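Local coordinates for protein diguanylate cyclase TpbB (Pseudomonas aeruginosa, PDB 4IOB) that catalyses the condensation of two GTP molecules into cyclic di-GMP through its cytoplasmic GGDEF domain, the part present here, within a signalling module important for biofilm formation, at residues L14-L18 and D131-L137; A96-I100 and R152-R156; I99-M103 and T117-I121. All blocks are in the same frame, centred on the assembly; numbering follows the deposited sequence.

Interaction 1. Residues L14-L18 and D131-L137; sequences LSRAL and DTPAALL
Leu14 and Leu18, one turn apart on helix 7-23, close on Pro133, one at the CA and CB end of its ring and the other at CD. Leu14 sends CD2 over the CA and CB side of the proline, with Leu14 CD2 lying 3.7 Å from Pro133 CB. The same methyl meets Leu137 tip to tip, Leu14 CD2 to Leu137 CD2 being 3.5 Å. Leu18 takes the other end of the ring: its CD2 packs on Pro133 CD and rests near the backbone carbonyl Asp131 O and Thr132 CA. In both leucines CG is anti to the backbone N (chi1 -176° in Leu14 and -154° in Leu18), which extends the branched ends off the helix toward the start of helix 133-150. These two helices lie on the same face of the central GGDEF sheet, and their short segments cross at 105° with axes 10.8 Å apart. Leu136 of the second helix points toward the first and offers CD2 to both leucines, 4.3 Å from Leu14 CD1 and 4.4 Å from Leu18 CD1. The cluster continues onto the sheet, where Leu136 touches Leu28, Val30, Ala124 and Tyr126. Ser15 borders the contact at the more exposed side; its OG approaches Pro133 CG at 3.9 Å but is hydrogen-bonded to the backbone oxygen of Glu11 in the preceding turn.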
ATOM      1  N   LEU A  14       8.775   9.431   5.920  1.00 42.44           N
ATOM      2  CA  LEU A  14       8.090   8.945   7.112  1.00 41.95           C
ATOM      3  C   LEU A  14       8.620   9.619   8.373  1.00 43.08           C
ATOM      4  O   LEU A  14       7.850  10.145   9.177  1.00 45.33           O
ATOM      5  CB  LEU A  14       8.229   7.426   7.225  1.00 41.46           C
ATOM      6  CG  LEU A  14       7.484   6.751   8.378  1.00 40.01           C
ATOM      7  CD1 LEU A  14       5.999   7.075   8.323  1.00 40.26           C
ATOM      8  CD2 LEU A  14       7.709   5.247   8.355  1.00 39.48           C
ATOM      9  N   SER A  15       9.939   9.601   8.541  1.00 43.67           N
ATOM     10  CA  SER A  15      10.571  10.210   9.705  1.00 43.87           C
ATOM     11  C   SER A  15      10.110  11.651   9.894  1.00 44.25           C
ATOM     12  O   SER A  15       9.675  12.037  10.978  1.00 45.76           O
ATOM     13  CB  SER A  15      12.094  10.165   9.571  1.00 45.25           C
ATOM     14  OG  SER A  15      12.552   8.833   9.412  1.00 51.87           O
ATOM     15  N   ARG A  16      10.210  12.439   8.829  1.00 43.12           N
ATOM     16  CA  ARG A  16       9.837  13.848   8.871  1.00 42.87           C
ATOM     17  C   ARG A  16       8.334  14.047   9.040  1.00 44.61           C
ATOM     18  O   ARG A  16       7.897  14.944   9.761  1.00 46.88           O
ATOM     19  CB  ARG A  16      10.344  14.562   7.616  1.00 41.33           C
ATOM     20  CG  ARG A  16      11.751  15.119   7.760  1.00 40.27           C
ATOM     21  CD  ARG A  16      12.680  14.583   6.682  1.00 39.32           C
ATOM     22  NE  ARG A  16      12.021  14.466   5.385  1.00 39.79           N
ATOM     23  CZ  ARG A  16      12.554  13.851   4.333  1.00 38.44           C
ATOM     24  NH1 ARG A  16      13.757  13.298   4.427  1.00 36.54           N
ATOM     25  NH2 ARG A  16      11.886  13.788   3.191  1.00 37.46           N
ATOM     26  N   ALA A  17       7.546  13.209   8.374  1.00 44.68           N
ATOM     27  CA  ALA A  17       6.096  13.263   8.511  1.00 43.13           C
ATOM     28  C   ALA A  17       5.693  12.924   9.941  1.00 43.33           C
ATOM     29  O   ALA A  17       4.735  13.481  10.478  1.00 41.71           O
ATOM     30  CB  ALA A  17       5.433  12.309   7.529  1.00 41.63           C
ATOM     31  N   LEU A  18       6.435  12.007  10.552  1.00 44.45           N
ATOM     32  CA  LEU A  18       6.168  11.590  11.921  1.00 47.43           C
ATOM     33  C   LEU A  18       6.428  12.747  12.882  1.00 51.55           C
ATOM     34  O   LEU A  18       5.647  12.991  13.803  1.00 53.41           O
ATOM     35  CB  LEU A  18       7.030  10.380  12.288  1.00 46.66           C
ATOM     36  CG  LEU A  18       6.486   9.451  13.375  1.00 47.93           C
ATOM     37  CD1 LEU A  18       5.107   8.933  12.999  1.00 47.42           C
ATOM     38  CD2 LEU A  18       7.443   8.296  13.621  1.00 49.49           C
ATOM     39  N   ASP A 131       4.900   4.511  17.588  1.00 58.07           N
ATOM     40  CA  ASP A 131       5.373   5.878  17.771  1.00 61.34           C
ATOM     41  C   ASP A 131       6.560   6.216  16.870  1.00 59.34           C
ATOM     42  O   ASP A 131       6.941   7.380  16.750  1.00 60.17           O
ATOM     43  CB  ASP A 131       5.735   6.123  19.239  1.00 65.03           C
ATOM     44  CG  ASP A 131       6.431   4.933  19.876  1.00 69.77           C
ATOM     45  OD1 ASP A 131       6.359   3.824  19.305  1.00 72.93           O
ATOM     46  OD2 ASP A 131       7.048   5.107  20.949  1.00 71.60           O
ATOM     47  N   THR A 132       7.139   5.200  16.237  1.00 57.86           N
ATOM     48  CA  THR A 132       8.308   5.409  15.384  1.00 55.56           C
ATOM     49  C   THR A 132       8.162   4.746  14.016  1.00 54.51           C
ATOM     50  O   THR A 132       7.334   3.853  13.837  1.00 56.80           O
ATOM     51  CB  THR A 132       9.597   4.900  16.056  1.00 55.41           C
ATOM     52  OG1 THR A 132       9.486   3.492  16.308  1.00 57.46           O
ATOM     53  CG2 THR A 132       9.836   5.628  17.370  1.00 56.57           C
ATOM     54  N   PRO A 133       8.978   5.188  13.045  1.00 51.77           N
ATOM     55  CA  PRO A 133       8.958   4.690  11.671  1.00 49.24           C
ATOM     56  C   PRO A 133       9.087   3.171  11.602  1.00 48.84           C
ATOM     57  O   PRO A 133       8.229   2.503  11.024  1.00 49.03           O
ATOM     58  CB  PRO A 133      10.190   5.347  11.044  1.00 49.42           C
ATOM     59  CG  PRO A 133      10.394   6.591  11.837  1.00 49.51           C
ATOM     60  CD  PRO A 133       9.994   6.238  13.239  1.00 50.45           C
ATOM     61  N   ALA A 134      10.154   2.637  12.186  1.00 47.65           N
ATOM     62  CA  ALA A 134      10.404   1.200  12.165  1.00 47.13           C
ATOM     63  C   ALA A 134       9.164   0.405  12.565  1.00 45.91           C
ATOM     64  O   ALA A 134       8.629  -0.371  11.771  1.00 46.80           O
ATOM     65  CB  ALA A 134      11.574   0.853  13.073  1.00 46.27           C
ATOM     66  N   ALA A 135       8.711   0.604  13.798  1.00 43.58           N
ATOM     67  CA  ALA A 135       7.562  -0.126  14.323  1.00 44.48           C
ATOM     68  C   ALA A 135       6.318   0.074  13.465  1.00 45.00           C
ATOM     69  O   ALA A 135       5.590  -0.877  13.183  1.00 44.75           O
ATOM     70  CB  ALA A 135       7.287   0.285  15.762  1.00 44.48           C
ATOM     71  N   LEU A 136       6.080   1.316  13.055  1.00 45.66           N
ATOM     72  CA  LEU A 136       4.914   1.641  12.242  1.00 45.38           C
ATOM     73  C   LEU A 136       4.944   0.874  10.924  1.00 45.09           C
ATOM     74  O   LEU A 136       3.903   0.483  10.398  1.00 45.71           O
ATOM     75  CB  LEU A 136       4.847   3.147  11.982  1.00 44.81           C
ATOM     76  CG  LEU A 136       3.485   3.702  11.561  1.00 46.17           C
ATOM     77  CD1 LEU A 136       2.427   3.368  12.602  1.00 44.40           C
ATOM     78  CD2 LEU A 136       3.569   5.203  11.338  1.00 46.92           C
ATOM     79  N   LEU A 137       6.145   0.661  10.397  1.00 45.05           N
ATOM     80  CA  LEU A 137       6.319  -0.117   9.178  1.00 44.39           C
ATOM     81  C   LEU A 137       6.104  -1.599   9.467  1.00 44.86           C
ATOM     82  O   LEU A 137       5.418  -2.296   8.720  1.00 43.13           O
ATOM     83  CB  LEU A 137       7.714   0.107   8.594  1.00 44.17           C
ATOM     84  CG  LEU A 137       8.070   1.545   8.208  1.00 44.59           C
ATOM     85  CD1 LEU A 137       9.542   1.658   7.842  1.00 44.45           C
ATOM     86  CD2 LEU A 137       7.189   2.032   7.068  1.00 44.63           C
TER

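Interaction 2. Residues A96-I100 and R152-R156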
ATOM      1  N   ALA A  96      -8.101   3.203   1.744  1.00 39.18           N
ATOM      2  CA  ALA A  96      -7.818   1.800   1.471  1.00 39.92           C
ATOM      3  C   ALA A  96      -8.980   1.151   0.726  1.00 40.74           C
ATOM      4  O   ALA A  96      -8.777   0.417  -0.242  1.00 41.11           O
ATOM      5  CB  ALA A  96      -7.532   1.054   2.764  1.00 40.67           C
ATOM      6  N   ASP A  97     -10.199   1.425   1.184  1.00 40.51           N
ATOM      7  CA  ASP A  97     -11.393   0.924   0.517  1.00 39.79           C
ATOM      8  C   ASP A  97     -11.389   1.336  -0.950  1.00 39.41           C
ATOM      9  O   ASP A  97     -11.706   0.538  -1.832  1.00 39.28           O
ATOM     10  CB  ASP A  97     -12.654   1.455   1.201  1.00 40.06           C
ATOM     11  CG  ASP A  97     -12.831   0.914   2.604  1.00 40.87           C
ATOM     12  OD1 ASP A  97     -12.056   0.018   3.001  1.00 41.01           O
ATOM     13  OD2 ASP A  97     -13.747   1.384   3.312  1.00 40.93           O
ATOM     14  N   ASN A  98     -11.025   2.589  -1.201  1.00 39.15           N
ATOM     15  CA  ASN A  98     -10.979   3.121  -2.557  1.00 37.89           C
ATOM     16  C   ASN A  98      -9.910   2.444  -3.409  1.00 36.62           C
ATOM     17  O   ASN A  98     -10.129   2.162  -4.587  1.00 36.39           O
ATOM     18  CB  ASN A  98     -10.752   4.634  -2.530  1.00 38.52           C
ATOM     19  CG  ASN A  98     -11.834   5.372  -1.767  1.00 38.89           C
ATOM     20  OD1 ASN A  98     -12.852   4.790  -1.389  1.00 39.67           O
ATOM     21  ND2 ASN A  98     -11.620   6.662  -1.535  1.00 39.29           N
ATOM     22  N   ILE A  99      -8.754   2.189  -2.806  1.00 34.92           N
ATOM     23  CA  ILE A  99      -7.657   1.531  -3.504  1.00 33.72           C
ATOM     24  C   ILE A  99      -8.046   0.118  -3.927  1.00 35.43           C
ATOM     25  O   ILE A  99      -7.755  -0.308  -5.045  1.00 36.55           O
ATOM     26  CB  ILE A  99      -6.389   1.467  -2.633  1.00 32.27           C
ATOM     27  CG1 ILE A  99      -5.866   2.876  -2.348  1.00 31.37           C
ATOM     28  CG2 ILE A  99      -5.318   0.630  -3.313  1.00 32.99           C
ATOM     29  CD1 ILE A  99      -4.586   2.902  -1.542  1.00 30.10           C
ATOM     30  N   ILE A 100      -8.706  -0.603  -3.027  1.00 34.81           N
ATOM     31  CA  ILE A 100      -9.139  -1.967  -3.307  1.00 34.25           C
ATOM     32  C   ILE A 100     -10.280  -1.989  -4.318  1.00 35.15           C
ATOM     33  O   ILE A 100     -10.448  -2.959  -5.056  1.00 36.39           O
ATOM     34  CB  ILE A 100      -9.585  -2.691  -2.024  1.00 33.85           C
ATOM     35  CG1 ILE A 100      -8.407  -2.837  -1.057  1.00 33.31           C
ATOM     36  CG2 ILE A 100     -10.174  -4.054  -2.356  1.00 33.51           C
ATOM     37  CD1 ILE A 100      -8.766  -3.522   0.243  1.00 33.94           C
ATOM     38  N   ARG A 152      -7.937 -12.298   1.192  1.00 63.15           N
ATOM     39  CA  ARG A 152      -7.175 -11.500   0.240  1.00 62.89           C
ATOM     40  C   ARG A 152      -8.081 -10.551  -0.535  1.00 61.06           C
ATOM     41  O   ARG A 152      -9.252 -10.848  -0.773  1.00 63.72           O
ATOM     42  CB  ARG A 152      -6.364 -12.401  -0.693  1.00 64.32           C
ATOM     43  N   GLY A 153      -7.531  -9.405  -0.920  1.00 57.45           N
ATOM     44  CA  GLY A 153      -8.331  -8.338  -1.503  1.00 54.02           C
ATOM     45  C   GLY A 153      -9.020  -7.577  -0.389  1.00 52.97           C
ATOM     46  O   GLY A 153     -10.049  -6.936  -0.600  1.00 53.49           O
ATOM     47  N   SER A 154      -8.443  -7.656   0.806  1.00 50.62           N
ATOM     48  CA  SER A 154      -9.002  -7.002   1.978  1.00 48.65           C
ATOM     49  C   SER A 154      -7.977  -6.095   2.645  1.00 47.52           C
ATOM     50  O   SER A 154      -6.771  -6.251   2.452  1.00 47.02           O
ATOM     51  CB  SER A 154      -9.497  -8.045   2.982  1.00 50.24           C
ATOM     52  OG  SER A 154      -8.423  -8.826   3.478  1.00 47.98           O
ATOM     53  N   ARG A 155      -8.470  -5.143   3.427  1.00 47.38           N
ATOM     54  CA  ARG A 155      -7.617  -4.266   4.215  1.00 46.78           C
ATOM     55  C   ARG A 155      -7.709  -4.676   5.678  1.00 45.99           C
ATOM     56  O   ARG A 155      -8.724  -5.221   6.114  1.00 45.79           O
ATOM     57  CB  ARG A 155      -8.062  -2.816   4.054  1.00 45.37           C
ATOM     58  CG  ARG A 155      -9.570  -2.659   4.049  1.00 45.30           C
ATOM     59  CD  ARG A 155     -10.001  -1.352   4.686  1.00 45.38           C
ATOM     60  NE  ARG A 155     -11.415  -1.388   5.042  1.00 44.62           N
ATOM     61  CZ  ARG A 155     -11.912  -2.119   6.034  1.00 43.86           C
ATOM     62  NH1 ARG A 155     -11.109  -2.880   6.766  1.00 41.37           N
ATOM     63  NH2 ARG A 155     -13.212  -2.094   6.293  1.00 44.61           N
ATOM     64  N   ARG A 156      -6.653  -4.408   6.438  1.00 46.15           N
ATOM     65  CA  ARG A 156      -6.586  -4.856   7.822  1.00 49.24           C
ATOM     66  C   ARG A 156      -5.812  -3.879   8.699  1.00 48.16           C
ATOM     67  O   ARG A 156      -4.676  -3.519   8.390  1.00 50.16           O
ATOM     68  CB  ARG A 156      -5.952  -6.248   7.885  1.00 50.93           C
ATOM     69  CG  ARG A 156      -5.399  -6.645   9.245  1.00 52.68           C
ATOM     70  CD  ARG A 156      -6.483  -7.159  10.178  1.00 54.51           C
ATOM     71  NE  ARG A 156      -5.917  -7.990  11.237  1.00 58.20           N
ATOM     72  CZ  ARG A 156      -5.230  -7.515  12.273  1.00 61.63           C
ATOM     73  NH1 ARG A 156      -5.021  -6.211  12.390  1.00 64.23           N
ATOM     74  NH2 ARG A 156      -4.750  -8.345  13.189  1.00 61.49           N
TER
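Ala96 begins the contact by setting its methyl against the aliphatic part of Arg155, Ala96 CB lying 3.9 Å from Arg155 CD. Next in the helix, Asp97 makes the one salt bridge between 96-100 and 152-156. Arg155 NE donates to Asp97 OD1 over 2.6 Å with an N-H...O angle of 138°, a distinctly bent bond. The oxygen receives it through its syn lone pair and lies almost in the guanidinium plane, although the carboxylate and guanidinium planes are turned 33° apart. Arg155 reaches this edge-on position by a bend at chi2 (147°), with CG placed, about the CA-CB bond, between the backbone N and the carbonyl carbon. Thus its methylene chain runs past Ala96 while NE meets Asp97 at the more exposed margin of the contact. One turn on from Ala96, Ile100 provides the apolar grip with both branches. Its CG2 packs on the backbone of Gly153, Ile100 CG2 to Gly153 O being 3.4 Å. CG1 is anti to the carbonyl carbon and the chain is extended beyond it, carrying CD1 to the Ser154-Arg155 peptide, where Ile100 CD1 is 3.6 Å from Arg155 N. Helix 89-102 is thereby joined to the entry of strand 155-157, an outermost strand of the GGDEF sheet. That strand runs parallel to 119-126, backbone hydrogen bonds linking Ser154 and Arg156 with Ile121, while helix 133-150 packs against the side chains of Ser154 and Arg156.

Interaction 3. Residues I99-M103 and T117-I121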
ATOM      1  N   ILE A  99      -8.754   2.189  -2.806  1.00 34.92           N
ATOM      2  CA  ILE A  99      -7.657   1.531  -3.504  1.00 33.72           C
ATOM      3  C   ILE A  99      -8.046   0.118  -3.927  1.00 35.43           C
ATOM      4  O   ILE A  99      -7.755  -0.308  -5.045  1.00 36.55           O
ATOM      5  CB  ILE A  99      -6.389   1.467  -2.633  1.00 32.27           C
ATOM      6  CG1 ILE A  99      -5.866   2.876  -2.348  1.00 31.37           C
ATOM      7  CG2 ILE A  99      -5.318   0.630  -3.313  1.00 32.99           C
ATOM      8  CD1 ILE A  99      -4.586   2.902  -1.542  1.00 30.10           C
ATOM      9  N   ILE A 100      -8.706  -0.603  -3.027  1.00 34.81           N
ATOM     10  CA  ILE A 100      -9.139  -1.967  -3.307  1.00 34.25           C
ATOM     11  C   ILE A 100     -10.280  -1.989  -4.318  1.00 35.15           C
ATOM     12  O   ILE A 100     -10.448  -2.959  -5.056  1.00 36.39           O
ATOM     13  CB  ILE A 100      -9.585  -2.691  -2.024  1.00 33.85           C
ATOM     14  CG1 ILE A 100      -8.407  -2.837  -1.057  1.00 33.31           C
ATOM     15  CG2 ILE A 100     -10.174  -4.054  -2.356  1.00 33.51           C
ATOM     16  CD1 ILE A 100      -8.766  -3.522   0.243  1.00 33.94           C
ATOM     17  N   ALA A 101     -11.059  -0.913  -4.347  1.00 35.33           N
ATOM     18  CA  ALA A 101     -12.197  -0.814  -5.253  1.00 36.79           C
ATOM     19  C   ALA A 101     -11.758  -0.469  -6.673  1.00 39.48           C
ATOM     20  O   ALA A 101     -12.476  -0.740  -7.636  1.00 41.28           O
ATOM     21  CB  ALA A 101     -13.196   0.212  -4.740  1.00 35.48           C
ATOM     22  N   SER A 102     -10.579   0.130  -6.798  1.00 41.83           N
ATOM     23  CA  SER A 102     -10.048   0.501  -8.105  1.00 44.49           C
ATOM     24  C   SER A 102      -9.459  -0.710  -8.821  1.00 48.35           C
ATOM     25  O   SER A 102      -9.265  -0.691 -10.037  1.00 50.18           O
ATOM     26  CB  SER A 102      -8.987   1.594  -7.966  1.00 43.70           C
ATOM     27  OG  SER A 102      -7.838   1.106  -7.295  1.00 44.26           O
ATOM     28  N   MET A 103      -9.176  -1.762  -8.059  1.00 51.32           N
ATOM     29  CA  MET A 103      -8.609  -2.984  -8.617  1.00 53.89           C
ATOM     30  C   MET A 103      -9.698  -3.925  -9.116  1.00 56.95           C
ATOM     31  O   MET A 103      -9.414  -4.923  -9.779  1.00 58.36           O
ATOM     32  CB  MET A 103      -7.743  -3.696  -7.577  1.00 52.66           C
ATOM     33  CG  MET A 103      -6.437  -2.983  -7.271  1.00 51.04           C
ATOM     34  SD  MET A 103      -5.451  -2.721  -8.756  1.00 51.80           S
ATOM     35  CE  MET A 103      -5.246  -4.404  -9.330  1.00 50.99           C
ATOM     36  N   THR A 117      -6.966  -8.898 -10.508  1.00 53.57           N
ATOM     37  CA  THR A 117      -6.231  -9.125  -9.271  1.00 55.20           C
ATOM     38  C   THR A 117      -6.820  -8.319  -8.119  1.00 54.17           C
ATOM     39  O   THR A 117      -7.605  -7.395  -8.330  1.00 53.66           O
ATOM     40  CB  THR A 117      -4.740  -8.768  -9.425  1.00 57.11           C
ATOM     41  OG1 THR A 117      -4.614  -7.398  -9.825  1.00 59.18           O
ATOM     42  CG2 THR A 117      -4.084  -9.659 -10.467  1.00 56.38           C
ATOM     43  N   SER A 118      -6.435  -8.678  -6.900  1.00 52.77           N
ATOM     44  CA  SER A 118      -6.904  -7.979  -5.712  1.00 50.02           C
ATOM     45  C   SER A 118      -5.731  -7.381  -4.948  1.00 47.95           C
ATOM     46  O   SER A 118      -4.586  -7.802  -5.120  1.00 47.42           O
ATOM     47  CB  SER A 118      -7.691  -8.929  -4.808  1.00 50.99           C
ATOM     48  OG  SER A 118      -8.799  -9.484  -5.493  1.00 54.51           O
ATOM     49  N   LEU A 119      -6.020  -6.395  -4.105  1.00 45.03           N
ATOM     50  CA  LEU A 119      -4.990  -5.768  -3.289  1.00 43.59           C
ATOM     51  C   LEU A 119      -5.224  -6.024  -1.805  1.00 43.69           C
ATOM     52  O   LEU A 119      -6.294  -5.728  -1.274  1.00 45.08           O
ATOM     53  CB  LEU A 119      -4.926  -4.262  -3.560  1.00 41.88           C
ATOM     54  CG  LEU A 119      -4.308  -3.835  -4.893  1.00 41.76           C
ATOM     55  CD1 LEU A 119      -4.315  -2.321  -5.026  1.00 41.91           C
ATOM     56  CD2 LEU A 119      -2.894  -4.381  -5.026  1.00 41.58           C
ATOM     57  N   THR A 120      -4.216  -6.582  -1.144  1.00 39.80           N
ATOM     58  CA  THR A 120      -4.270  -6.794   0.295  1.00 36.68           C
ATOM     59  C   THR A 120      -3.508  -5.679   0.998  1.00 35.84           C
ATOM     60  O   THR A 120      -2.330  -5.455   0.723  1.00 36.72           O
ATOM     61  CB  THR A 120      -3.668  -8.154   0.689  1.00 36.52           C
ATOM     62  OG1 THR A 120      -4.386  -9.205   0.032  1.00 37.22           O
ATOM     63  CG2 THR A 120      -3.747  -8.356   2.194  1.00 36.51           C
ATOM     64  N   ILE A 121      -4.185  -4.981   1.904  1.00 34.11           N
ATOM     65  CA  ILE A 121      -3.594  -3.819   2.559  1.00 32.21           C
ATOM     66  C   ILE A 121      -3.539  -3.960   4.076  1.00 32.17           C
ATOM     67  O   ILE A 121      -4.510  -4.372   4.710  1.00 32.83           O
ATOM     68  CB  ILE A 121      -4.358  -2.529   2.205  1.00 31.42           C
ATOM     69  CG1 ILE A 121      -4.508  -2.396   0.689  1.00 30.42           C
ATOM     70  CG2 ILE A 121      -3.651  -1.314   2.786  1.00 31.84           C
ATOM     71  CD1 ILE A 121      -5.320  -1.195   0.259  1.00 30.61           C
TER
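Apolar packing joins Ile99 and Ile100 of helix 89-102, and Met103 just after that range, to Leu119 and Ile121 of strand 119-126. Leu119 and Ile121 both direct their side chains toward the helix. Ile99 crosses each at about a right angle and touches with its CG2 branch, 3.6 Å from Leu119 CD1 and 4.0 Å from Ile121 CD1. CG2, anti to the backbone N, is the branch that reaches the strand. Ile100 and Ile121 slide past one another in opposite directions, bringing Ile100 CG1 within 3.7 Å of Ile121 CD1. Met103 crosses Leu119 at about a right angle, its SD 3.9 Å from Leu119 CD1, and bends at chi2 (-56°) and chi3 (-58°) turn its methyl toward Thr117. Ile33 of the neighbouring strand 27-35 touches Ile99, Leu119 and Ile121, and Ile57 of helix 47-62 touches Met103 and Leu119, continuing the hydrophobic layer on this face of the GGDEF sheet. This buried packing lies beside the metal site, since the side chain of Leu119 is about 4 Å from that of the magnesium-binding Ser35.

Carbon also meets backbone oxygen, with Ile100 CG1 3.6 Å from Leu119 O. The hydrogen bond of note stays inside segment 99-103: Ser102 OG donates to Ile99 O over 2.7 Å, approaching 31° from the carbonyl plane. It returns the serine hydroxyl to the helix backbone.

Between the two segments the contact is carbon packing without hydrogen bonds, and its cohesion is therefore chiefly dispersive and hydrophobic.

Overall arrangement
Interactions 2 and 3 form one continuous region: their centres are 5 Å apart, they share Ile99 and Ile100, and neighbouring strands 119-126 and 155-157 are tied by probable hydrogen bonds from Arg156 N to Ile121 O (2.8 Å) and from Ile121 N to Ser154 O (2.9 Å). Interaction 3 lies nearer the magnesium site, with the Leu119 side chain about 6 Å from that of Asp77, the predicted proton acceptor; Gly153 in interaction 2 lies about 11 Å from the Asp77 side chain. Interaction 1 is remote from the annotated sites, its centre 22 Å from that of interaction 2 and 24 Å from that of interaction 3. Helix 133-150 leads from interaction 1 toward strand 155-157.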